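Local coordinates for ABC transporter (Thermotoga maritima, PDB 1JI0), which binds ATP and probably hydrolyses it to drive the transport of branched-chain amino acids across the membrane, at residues 84-89 against 147-152; 101-106 against 117-122; 123-128 against 183-188. All coordinates share one frame; numbering follows the deposited sequence.

Contact 1. Residues 84-89 against 147-152. With ATP (adenosine-5'-triphosphate), chain B.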
loop_
_atom_site.group_PDB
_atom_site.type_symbol
_atom_site.label_atom_id
_atom_site.label_comp_id
_atom_site.label_asym_id
_atom_site.label_seq_id
_atom_site.Cartn_x
_atom_site.Cartn_y
_atom_site.Cartn_z
ATOM N N ALA A 84 -2.253 -7.315 3.247
ATOM C CA ALA A 84 -3.109 -6.263 3.784
ATOM C C ALA A 84 -3.202 -5.094 2.808
ATOM O O ALA A 84 -2.196 -4.682 2.223
ATOM C CB ALA A 84 -2.562 -5.773 5.115
ATOM N N LEU A 85 -4.408 -4.564 2.630
ATOM C CA LEU A 85 -4.618 -3.438 1.733
ATOM C C LEU A 85 -5.300 -2.268 2.431
ATOM O O LEU A 85 -6.345 -2.434 3.054
ATOM C CB LEU A 85 -5.467 -3.867 0.534
ATOM C CG LEU A 85 -6.060 -2.758 -0.346
ATOM C CD1 LEU A 85 -4.948 -1.895 -0.938
ATOM C CD2 LEU A 85 -6.892 -3.377 -1.452
ATOM N N VAL A 86 -4.680 -1.092 2.350
ATOM C CA VAL A 86 -5.248 0.131 2.914
ATOM C C VAL A 86 -5.660 0.893 1.658
ATOM O O VAL A 86 -4.857 1.616 1.060
ATOM C CB VAL A 86 -4.207 0.960 3.699
ATOM C CG1 VAL A 86 -4.884 2.170 4.329
ATOM C CG2 VAL A 86 -3.567 0.112 4.790
ATOM N N PRO A 87 -6.924 0.727 1.236
ATOM C CA PRO A 87 -7.514 1.355 0.050
ATOM C C PRO A 87 -7.653 2.863 0.155
ATOM O O PRO A 87 -7.392 3.443 1.204
ATOM C CB PRO A 87 -8.869 0.672 -0.046
ATOM C CG PRO A 87 -9.250 0.574 1.403
ATOM C CD PRO A 87 -7.974 0.077 2.047
ATOM N N GLU A 88 -8.055 3.488 -0.949
ATOM C CA GLU A 88 -8.271 4.928 -0.978
ATOM C C GLU A 88 -9.555 5.200 -0.209
ATOM O O GLU A 88 -10.443 4.348 -0.154
ATOM C CB GLU A 88 -8.440 5.428 -2.416
ATOM C CG GLU A 88 -7.148 5.596 -3.192
ATOM C CD GLU A 88 -7.378 6.137 -4.597
ATOM O OE1 GLU A 88 -7.923 5.397 -5.446
ATOM O OE2 GLU A 88 -7.018 7.310 -4.849
ATOM N N GLY A 89 -9.652 6.382 0.389
ATOM C CA GLY A 89 -10.849 6.722 1.130
ATOM C C GLY A 89 -10.713 6.641 2.634
ATOM O O GLY A 89 -11.708 6.751 3.346
HETATM N N MSE A 147 -4.279 7.628 9.255
HETATM C CA MSE A 147 -3.285 7.031 10.136
HETATM C C MSE A 147 -3.896 5.847 10.880
HETATM O O MSE A 147 -3.203 4.874 11.192
HETATM C CB MSE A 147 -2.774 8.071 11.138
HETATM C CG MSE A 147 -2.159 9.308 10.488
HETATM SE SE MSE A 147 -0.612 8.926 9.344
HETATM C CE MSE A 147 0.796 9.673 10.460
ATOM N N LEU A 148 -5.193 5.936 11.164
ATOM C CA LEU A 148 -5.894 4.860 11.863
ATOM C C LEU A 148 -6.009 3.643 10.941
ATOM O O LEU A 148 -5.768 2.512 11.362
ATOM C CB LEU A 148 -7.288 5.326 12.306
ATOM C CG LEU A 148 -8.155 4.315 13.081
ATOM C CD1 LEU A 148 -7.334 3.675 14.169
ATOM C CD2 LEU A 148 -9.372 5.007 13.681
ATOM N N ALA A 149 -6.367 3.887 9.683
ATOM C CA ALA A 149 -6.496 2.813 8.696
ATOM C C ALA A 149 -5.170 2.065 8.573
ATOM O O ALA A 149 -5.135 0.832 8.515
ATOM C CB ALA A 149 -6.901 3.390 7.345
ATOM N N ILE A 150 -4.077 2.819 8.532
ATOM C CA ILE A 150 -2.751 2.220 8.435
ATOM C C ILE A 150 -2.430 1.434 9.709
ATOM O O ILE A 150 -1.839 0.360 9.649
ATOM C CB ILE A 150 -1.658 3.305 8.222
ATOM C CG1 ILE A 150 -1.844 3.971 6.857
ATOM C CG2 ILE A 150 -0.273 2.686 8.329
ATOM C CD1 ILE A 150 -0.919 5.138 6.623
ATOM N N GLY A 151 -2.814 1.975 10.862
ATOM C CA GLY A 151 -2.545 1.283 12.114
ATOM C C GLY A 151 -3.266 -0.053 12.187
ATOM O O GLY A 151 -2.709 -1.061 12.631
ATOM N N ARG A 152 -4.519 -0.060 11.748
ATOM C CA ARG A 152 -5.322 -1.281 11.757
ATOM C C ARG A 152 -4.645 -2.378 10.945
ATOM O O ARG A 152 -4.559 -3.529 11.383
ATOM C CB ARG A 152 -6.713 -0.993 11.185
ATOM C CG ARG A 152 -7.634 -2.214 11.131
ATOM C CD ARG A 152 -9.054 -1.788 10.800
ATOM N NE ARG A 152 -9.160 -1.163 9.487
ATOM C CZ ARG A 152 -10.230 -0.495 9.063
ATOM N NH1 ARG A 152 -11.287 -0.360 9.857
ATOM N NH2 ARG A 152 -10.254 0.024 7.841
HETATM P PG ATP B . -6.997 5.763 -8.192
HETATM O O1G ATP B . -7.324 7.146 -7.800
HETATM O O2G ATP B . -5.767 5.217 -7.579
HETATM O O3G ATP B . -8.199 4.855 -8.209
HETATM P PB ATP B . -5.855 4.827 -10.737
HETATM O O1B ATP B . -4.970 5.549 -11.706
HETATM O O2B ATP B . -5.277 3.766 -9.932
HETATM O O3B ATP B . -6.531 5.920 -9.733
HETATM P PA ATP B . -7.910 3.015 -11.795
HETATM O O1A ATP B . -8.615 2.634 -10.562
HETATM O O2A ATP B . -7.106 1.973 -12.486
HETATM O O3A ATP B . -7.086 4.364 -11.548
HETATM O "O5'" ATP B . -8.971 3.592 -12.786
HETATM C "C5'" ATP B . -8.588 4.092 -14.071
HETATM C "C4'" ATP B . -8.992 3.175 -15.168
HETATM O "O4'" ATP B . -10.448 3.158 -15.201
HETATM C "C3'" ATP B . -8.575 3.684 -16.525
HETATM O "O3'" ATP B . -7.952 2.618 -17.269
HETATM C "C2'" ATP B . -9.859 4.165 -17.139
HETATM O "O2'" ATP B . -9.896 4.079 -18.559
HETATM C "C1'" ATP B . -10.868 3.155 -16.566
HETATM N N9 ATP B . -12.329 3.536 -16.641
HETATM C C8 ATP B . -13.314 3.307 -15.701
HETATM N N7 ATP B . -14.505 3.731 -16.023
HETATM C C5 ATP B . -14.304 4.286 -17.278
HETATM C C6 ATP B . -15.189 4.924 -18.201
HETATM N N6 ATP B . -16.472 5.072 -17.918
HETATM N N1 ATP B . -14.693 5.380 -19.385
HETATM C C2 ATP B . -13.391 5.222 -19.657
HETATM N N3 ATP B . -12.450 4.640 -18.881
HETATM C C4 ATP B . -12.984 4.183 -17.678
#

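Contact 2. Residues 101-106 against 117-122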
loop_
_atom_site.group_PDB
_atom_site.type_symbol
_atom_site.label_atom_id
_atom_site.label_comp_id
_atom_site.label_asym_id
_atom_site.label_seq_id
_atom_site.Cartn_x
_atom_site.Cartn_y
_atom_site.Cartn_z
ATOM N N ASN A 101 -10.878 0.154 16.458
ATOM C CA ASN A 101 -10.450 0.057 15.069
ATOM C C ASN A 101 -9.078 -0.612 14.970
ATOM O O ASN A 101 -8.862 -1.456 14.104
ATOM C CB ASN A 101 -10.407 1.436 14.403
ATOM C CG ASN A 101 -11.765 1.887 13.895
ATOM O OD1 ASN A 101 -12.549 2.498 14.623
ATOM N ND2 ASN A 101 -12.053 1.582 12.635
ATOM N N LEU A 102 -8.149 -0.240 15.850
ATOM C CA LEU A 102 -6.821 -0.847 15.827
ATOM C C LEU A 102 -6.893 -2.333 16.141
ATOM O O LEU A 102 -6.325 -3.166 15.430
ATOM C CB LEU A 102 -5.881 -0.198 16.854
ATOM C CG LEU A 102 -5.150 1.114 16.564
ATOM C CD1 LEU A 102 -4.420 1.035 15.229
ATOM C CD2 LEU A 102 -6.132 2.238 16.545
HETATM N N MSE A 103 -7.599 -2.656 17.219
HETATM C CA MSE A 103 -7.725 -4.032 17.669
HETATM C C MSE A 103 -8.380 -4.991 16.688
HETATM O O MSE A 103 -8.016 -6.161 16.648
HETATM C CB MSE A 103 -8.466 -4.076 19.007
HETATM C CG MSE A 103 -7.667 -3.502 20.175
HETATM SE SE MSE A 103 -5.934 -4.353 20.396
HETATM C CE MSE A 103 -6.534 -6.179 20.559
HETATM N N MSE A 104 -9.334 -4.515 15.895
HETATM C CA MSE A 104 -9.992 -5.408 14.950
HETATM C C MSE A 104 -8.999 -5.892 13.894
HETATM O O MSE A 104 -9.267 -6.847 13.166
HETATM C CB MSE A 104 -11.203 -4.725 14.295
HETATM C CG MSE A 104 -10.888 -3.675 13.247
HETATM SE SE MSE A 104 -12.500 -2.911 12.451
HETATM C CE MSE A 104 -12.829 -4.264 11.113
ATOM N N GLY A 105 -7.838 -5.242 13.833
ATOM C CA GLY A 105 -6.827 -5.637 12.869
ATOM C C GLY A 105 -6.116 -6.912 13.277
ATOM O O GLY A 105 -5.622 -7.661 12.433
ATOM N N ALA A 106 -6.067 -7.170 14.580
ATOM C CA ALA A 106 -5.403 -8.366 15.091
ATOM C C ALA A 106 -6.410 -9.446 15.484
ATOM O O ALA A 106 -6.181 -10.208 16.424
ATOM C CB ALA A 106 -4.534 -7.998 16.288
ATOM N N ARG A 117 3.267 -5.672 22.109
ATOM C CA ARG A 117 4.378 -4.892 21.584
ATOM C C ARG A 117 3.974 -4.103 20.342
ATOM O O ARG A 117 4.349 -2.938 20.194
ATOM C CB ARG A 117 5.549 -5.831 21.286
ATOM C CG ARG A 117 6.023 -6.547 22.542
ATOM C CD ARG A 117 6.840 -7.792 22.262
ATOM N NE ARG A 117 7.235 -8.434 23.515
ATOM C CZ ARG A 117 7.873 -9.598 23.599
ATOM N NH1 ARG A 117 8.196 -10.262 22.497
ATOM N NH2 ARG A 117 8.194 -10.096 24.786
ATOM N N ASP A 118 3.196 -4.729 19.460
ATOM C CA ASP A 118 2.747 -4.065 18.241
ATOM C C ASP A 118 1.838 -2.882 18.539
ATOM O O ASP A 118 1.934 -1.839 17.892
ATOM C CB ASP A 118 2.012 -5.043 17.322
ATOM C CG ASP A 118 2.932 -6.077 16.717
ATOM O OD1 ASP A 118 4.146 -5.803 16.600
ATOM O OD2 ASP A 118 2.439 -7.161 16.340
ATOM N N LEU A 119 0.951 -3.039 19.515
ATOM C CA LEU A 119 0.045 -1.954 19.863
ATOM C C LEU A 119 0.831 -0.754 20.383
ATOM O O LEU A 119 0.518 0.392 20.057
ATOM C CB LEU A 119 -0.972 -2.414 20.914
ATOM C CG LEU A 119 -2.044 -1.382 21.295
ATOM C CD1 LEU A 119 -2.733 -0.857 20.045
ATOM C CD2 LEU A 119 -3.056 -2.018 22.236
ATOM N N GLU A 120 1.856 -1.015 21.188
ATOM C CA GLU A 120 2.667 0.070 21.723
ATOM C C GLU A 120 3.549 0.660 20.627
ATOM O O GLU A 120 3.805 1.864 20.613
ATOM C CB GLU A 120 3.523 -0.414 22.900
ATOM C CG GLU A 120 4.401 -1.620 22.610
ATOM C CD GLU A 120 5.221 -2.052 23.820
ATOM O OE1 GLU A 120 5.943 -3.072 23.724
ATOM O OE2 GLU A 120 5.147 -1.369 24.867
ATOM N N TRP A 121 4.001 -0.184 19.703
ATOM C CA TRP A 121 4.834 0.294 18.606
ATOM C C TRP A 121 4.042 1.274 17.752
ATOM O O TRP A 121 4.577 2.277 17.293
ATOM C CB TRP A 121 5.324 -0.869 17.738
ATOM C CG TRP A 121 6.050 -0.413 16.499
ATOM C CD1 TRP A 121 7.059 0.510 16.428
ATOM C CD2 TRP A 121 5.804 -0.839 15.153
ATOM N NE1 TRP A 121 7.452 0.687 15.121
ATOM C CE2 TRP A 121 6.699 -0.128 14.318
ATOM C CE3 TRP A 121 4.914 -1.752 14.568
ATOM C CZ2 TRP A 121 6.726 -0.302 12.932
ATOM C CZ3 TRP A 121 4.943 -1.925 13.188
ATOM C CH2 TRP A 121 5.845 -1.202 12.387
ATOM N N ILE A 122 2.761 0.978 17.546
ATOM C CA ILE A 122 1.892 1.840 16.753
ATOM C C ILE A 122 1.643 3.156 17.474
ATOM O O ILE A 122 1.344 4.177 16.851
ATOM C CB ILE A 122 0.542 1.147 16.462
ATOM C CG1 ILE A 122 0.756 0.038 15.430
ATOM C CG2 ILE A 122 -0.479 2.158 15.956
ATOM C CD1 ILE A 122 -0.494 -0.715 15.078
#

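Contact 3. Residues 123-128 against 183-188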
loop_
_atom_site.group_PDB
_atom_site.type_symbol
_atom_site.label_atom_id
_atom_site.label_comp_id
_atom_site.label_asym_id
_atom_site.label_seq_id
_atom_site.Cartn_x
_atom_site.Cartn_y
_atom_site.Cartn_z
ATOM N N PHE A 123 1.769 3.120 18.795
ATOM C CA PHE A 123 1.576 4.304 19.618
ATOM C C PHE A 123 2.694 5.309 19.364
ATOM O O PHE A 123 2.447 6.513 19.248
ATOM C CB PHE A 123 1.540 3.905 21.094
ATOM C CG PHE A 123 0.247 3.261 21.513
ATOM C CD1 PHE A 123 0.209 2.385 22.595
ATOM C CD2 PHE A 123 -0.941 3.545 20.836
ATOM C CE1 PHE A 123 -0.991 1.798 22.997
ATOM C CE2 PHE A 123 -2.145 2.965 21.231
ATOM C CZ PHE A 123 -2.169 2.088 22.315
ATOM N N SER A 124 3.922 4.806 19.267
ATOM C CA SER A 124 5.068 5.665 19.008
ATOM C C SER A 124 5.031 6.165 17.565
ATOM O O SER A 124 5.534 7.244 17.263
ATOM C CB SER A 124 6.372 4.909 19.274
ATOM O OG SER A 124 6.457 3.742 18.483
ATOM N N LEU A 125 4.425 5.384 16.676
ATOM C CA LEU A 125 4.317 5.780 15.276
ATOM C C LEU A 125 3.223 6.825 15.090
ATOM O O LEU A 125 3.341 7.719 14.249
ATOM C CB LEU A 125 3.994 4.571 14.393
ATOM C CG LEU A 125 5.045 3.474 14.234
ATOM C CD1 LEU A 125 4.446 2.302 13.476
ATOM C CD2 LEU A 125 6.254 4.029 13.502
ATOM N N PHE A 126 2.156 6.713 15.877
ATOM C CA PHE A 126 1.033 7.637 15.770
ATOM C C PHE A 126 0.638 8.243 17.111
ATOM O O PHE A 126 -0.415 7.921 17.660
ATOM C CB PHE A 126 -0.181 6.917 15.184
ATOM C CG PHE A 126 0.079 6.269 13.860
ATOM C CD1 PHE A 126 0.314 7.040 12.729
ATOM C CD2 PHE A 126 0.086 4.884 13.743
ATOM C CE1 PHE A 126 0.550 6.438 11.498
ATOM C CE2 PHE A 126 0.322 4.275 12.518
ATOM C CZ PHE A 126 0.553 5.054 11.394
ATOM N N PRO A 127 1.477 9.136 17.654
ATOM C CA PRO A 127 1.180 9.773 18.940
ATOM C C PRO A 127 -0.234 10.357 18.987
ATOM O O PRO A 127 -0.963 10.170 19.965
ATOM C CB PRO A 127 2.257 10.849 19.037
ATOM C CG PRO A 127 3.420 10.196 18.356
ATOM C CD PRO A 127 2.773 9.599 17.128
ATOM N N ARG A 128 -0.611 11.061 17.924
ATOM C CA ARG A 128 -1.928 11.681 17.826
ATOM C C ARG A 128 -3.072 10.684 17.987
ATOM O O ARG A 128 -4.150 11.034 18.470
ATOM C CB ARG A 128 -2.070 12.394 16.482
ATOM C CG ARG A 128 -1.190 13.618 16.323
ATOM C CD ARG A 128 -1.470 14.623 17.424
ATOM N NE ARG A 128 -1.035 15.970 17.062
ATOM C CZ ARG A 128 -1.546 16.671 16.054
ATOM N NH1 ARG A 128 -2.511 16.151 15.304
ATOM N NH2 ARG A 128 -1.099 17.897 15.803
ATOM N N GLN A 183 8.248 4.948 6.063
ATOM C CA GLN A 183 9.668 4.612 6.166
ATOM C C GLN A 183 9.964 3.873 7.477
ATOM O O GLN A 183 10.700 2.883 7.500
ATOM C CB GLN A 183 10.497 5.896 6.070
ATOM C CG GLN A 183 11.957 5.667 5.811
ATOM C CD GLN A 183 12.663 6.943 5.423
ATOM O OE1 GLN A 183 12.780 7.870 6.229
ATOM N NE2 GLN A 183 13.132 7.007 4.179
ATOM N N LYS A 184 9.379 4.358 8.568
ATOM C CA LYS A 184 9.551 3.739 9.875
ATOM C C LYS A 184 8.995 2.315 9.879
ATOM O O LYS A 184 9.564 1.421 10.502
ATOM C CB LYS A 184 8.833 4.557 10.945
ATOM C CG LYS A 184 9.339 5.981 11.080
ATOM C CD LYS A 184 8.571 6.724 12.164
ATOM C CE LYS A 184 9.104 8.136 12.349
ATOM N NZ LYS A 184 8.421 8.821 13.486
ATOM N N ILE A 185 7.874 2.115 9.196
ATOM C CA ILE A 185 7.255 0.795 9.119
ATOM C C ILE A 185 8.198 -0.149 8.386
ATOM O O ILE A 185 8.448 -1.266 8.836
ATOM C CB ILE A 185 5.903 0.861 8.371
ATOM C CG1 ILE A 185 4.895 1.640 9.214
ATOM C CG2 ILE A 185 5.387 -0.554 8.068
ATOM C CD1 ILE A 185 3.613 1.946 8.498
ATOM N N ASN A 186 8.732 0.309 7.257
ATOM C CA ASN A 186 9.648 -0.501 6.466
ATOM C C ASN A 186 10.941 -0.801 7.206
ATOM O O ASN A 186 11.525 -1.865 7.027
ATOM C CB ASN A 186 9.994 0.193 5.151
ATOM C CG ASN A 186 10.956 -0.628 4.303
ATOM O OD1 ASN A 186 10.613 -1.711 3.827
ATOM N ND2 ASN A 186 12.168 -0.127 4.131
ATOM N N GLN A 187 11.401 0.146 8.015
ATOM C CA GLN A 187 12.633 -0.047 8.780
ATOM C C GLN A 187 12.487 -1.181 9.791
ATOM O O GLN A 187 13.481 -1.717 10.284
ATOM C CB GLN A 187 13.030 1.263 9.475
ATOM C CG GLN A 187 13.558 2.312 8.492
ATOM C CD GLN A 187 13.746 3.692 9.111
ATOM O OE1 GLN A 187 14.315 4.589 8.483
ATOM N NE2 GLN A 187 13.264 3.870 10.342
ATOM N N GLU A 188 11.248 -1.553 10.094
ATOM C CA GLU A 188 11.001 -2.655 11.014
ATOM C C GLU A 188 10.951 -3.975 10.254
ATOM O O GLU A 188 10.820 -5.038 10.857
ATOM C CB GLU A 188 9.701 -2.437 11.788
ATOM C CG GLU A 188 9.785 -1.246 12.715
ATOM C CD GLU A 188 10.977 -1.333 13.648
ATOM O OE1 GLU A 188 11.478 -0.270 14.076
ATOM O OE2 GLU A 188 11.412 -2.464 13.960
HETATM O O HOH W 1 5.897 8.574 13.218
#

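Contact 1. Residues 84-89 against 147-152
Val86 and Ile150 bring the two backbones closest, CA to CA 6.4 Å, where the edge strand 83-86 of the mixed sheet meets helix 142-154. This is a strand-to-helix contact in the P-loop NTPase core of an ABC ATPase, and the helix starts in the LSGGE signature sequence. Val86 supplies the side chain on the strand side. Val86 CG1 lies anti to the backbone N (chi1 -176°) and meets the methyl of Ala149, CG1 to Ala149 CB 3.8 Å. Val86 CG1 also sits 4.3 Å from Ile150 CG1, a looser approach. All three residues are buried, and Gln146 and Ala153 of the same helix also touch Val86. On the sheet side, the backbone of Val86 is hydrogen-bonded to Met162 and Asp164 of strand 160-164. Beyond the strand the chain turns to Glu88, which probably lies where the Q-loop glutamine is usually found in ABC ATPases. Its carboxylate lies at the ATP gamma-phosphate, but the detailed placement there is doubtful. Glu88 also makes a weak hydrogen bond to Thr46, and its carboxylate lies close to those of Asp164 and Glu165. With an alanine here, Thr46 OG1 would probably lose its weak bond to the Glu88 carboxylate. The Glu88 chain is extended beyond CG (chi2 -178°), and its OE2 lies 3.0 Å from O1G of the ATP.

Contact 2. Residues 101-106 against 117-122
Leu102 and Ile122 form the buried half of this contact between helix 98-103 and helix 114-125. Their side chains run alongside one another, pointing opposite ways, and meet at methyl groups, Leu102 CD1 to Ile122 CG2 4.2 Å. Ile122 has chi1 at -73°, which leaves CG2 anti to its own backbone N and turns this methyl towards Leu102. Leu148 of helix 142-154 packs on Leu102, and Met155 packs on Ile122, so this half is closed in from outside the pair. The second half is more open. Met103, a selenomethionine, bends at chi2 and chi3 (both -56°) and lies nearly perpendicular to Leu119. Met103 SE touches Leu119 CD2 at 4.1 Å. Both residues are partly exposed, and Ile115 also lies against Met103. Asp118, on the same helix as Leu119, makes salt bridges to Arg109 and Arg157. The contact joins two successive helices of the ABC helical subdomain, away from the ATP. It consists of methyl groups and one selenium, with no polar bond between the segments. Shape and burial, rather than directed bonds, therefore probably set how these two helices sit together.

Contact 3. Residues 123-128 against 183-188
Leu125 packs on Lys184 and Ile185 in a largely apolar contact between the end of helix 114-125 and the last turn of helix 172-187. It lies away from the ATP, where the helical subdomain meets a helix of the nucleotide-binding core. Leu125 divides its two methyls between the partners. Leu125 CD2 rests on the aliphatic part of Lys184, 3.7 Å from CB and 3.8 Å from CD. The leucine and the lysine lie antiparallel, side by side. Leu125 CD1 faces Ile185 and approaches Ile185 CG1 to 4.3 Å. Leu154 of helix 142-154 touches both Leu125 and Ile185, and Val181 also packs on Leu125, so the apolar side is well filled.

Lys184 is extended from CG to its end (chi3 178°). This carries the amino group along Leu125 to the outer side of the contact. There one water joins the segments: it accepts from Lys184 NZ at 2.6 Å and donates to Leu125 O at 2.9 Å. The water thus satisfies a backbone carbonyl close to the end of the helix and gives the lysine charge a polar partner. Glu180 offers only a long, weak ion pair to the same amino group.

Phe126 is the first residue to leave helical geometry and also the N-cap of helix 127-130. Leu125 CB lies 4.0 Å above one face of the Phe126 ring, offset towards the rim. Phe126 itself packs on Met147, Ile150 and Val181.

Helix 172-187 links the neighbouring parallel strands 160-164 and 192-196. The contact therefore sets the helical subdomain against the helix of a beta-alpha-beta crossover, an arrangement of the ABC ATPase fold.

From the N terminus, strand 83-86 opens contact 1. The chain then enters the helical subdomain, where 101-106 opens contact 2 and 117-122 closes it after a short loop. Contact 2 is thus nested inside the long loop of contact 1. Contact 3 opens at once, at 123-128, so contacts 2 and 3 are in series and share helix 114-125. Helix 142-154 next closes contact 1, and only later does 183-188 close contact 3, so contacts 1 and 3 cross. Helix 142-154, one side of contact 1, also touches contacts 2 and 3: Gly151 lies against Ile122, and Ile150 against Ile185. Together they tie the helical subdomain to the sheet edge and to helix 172-187.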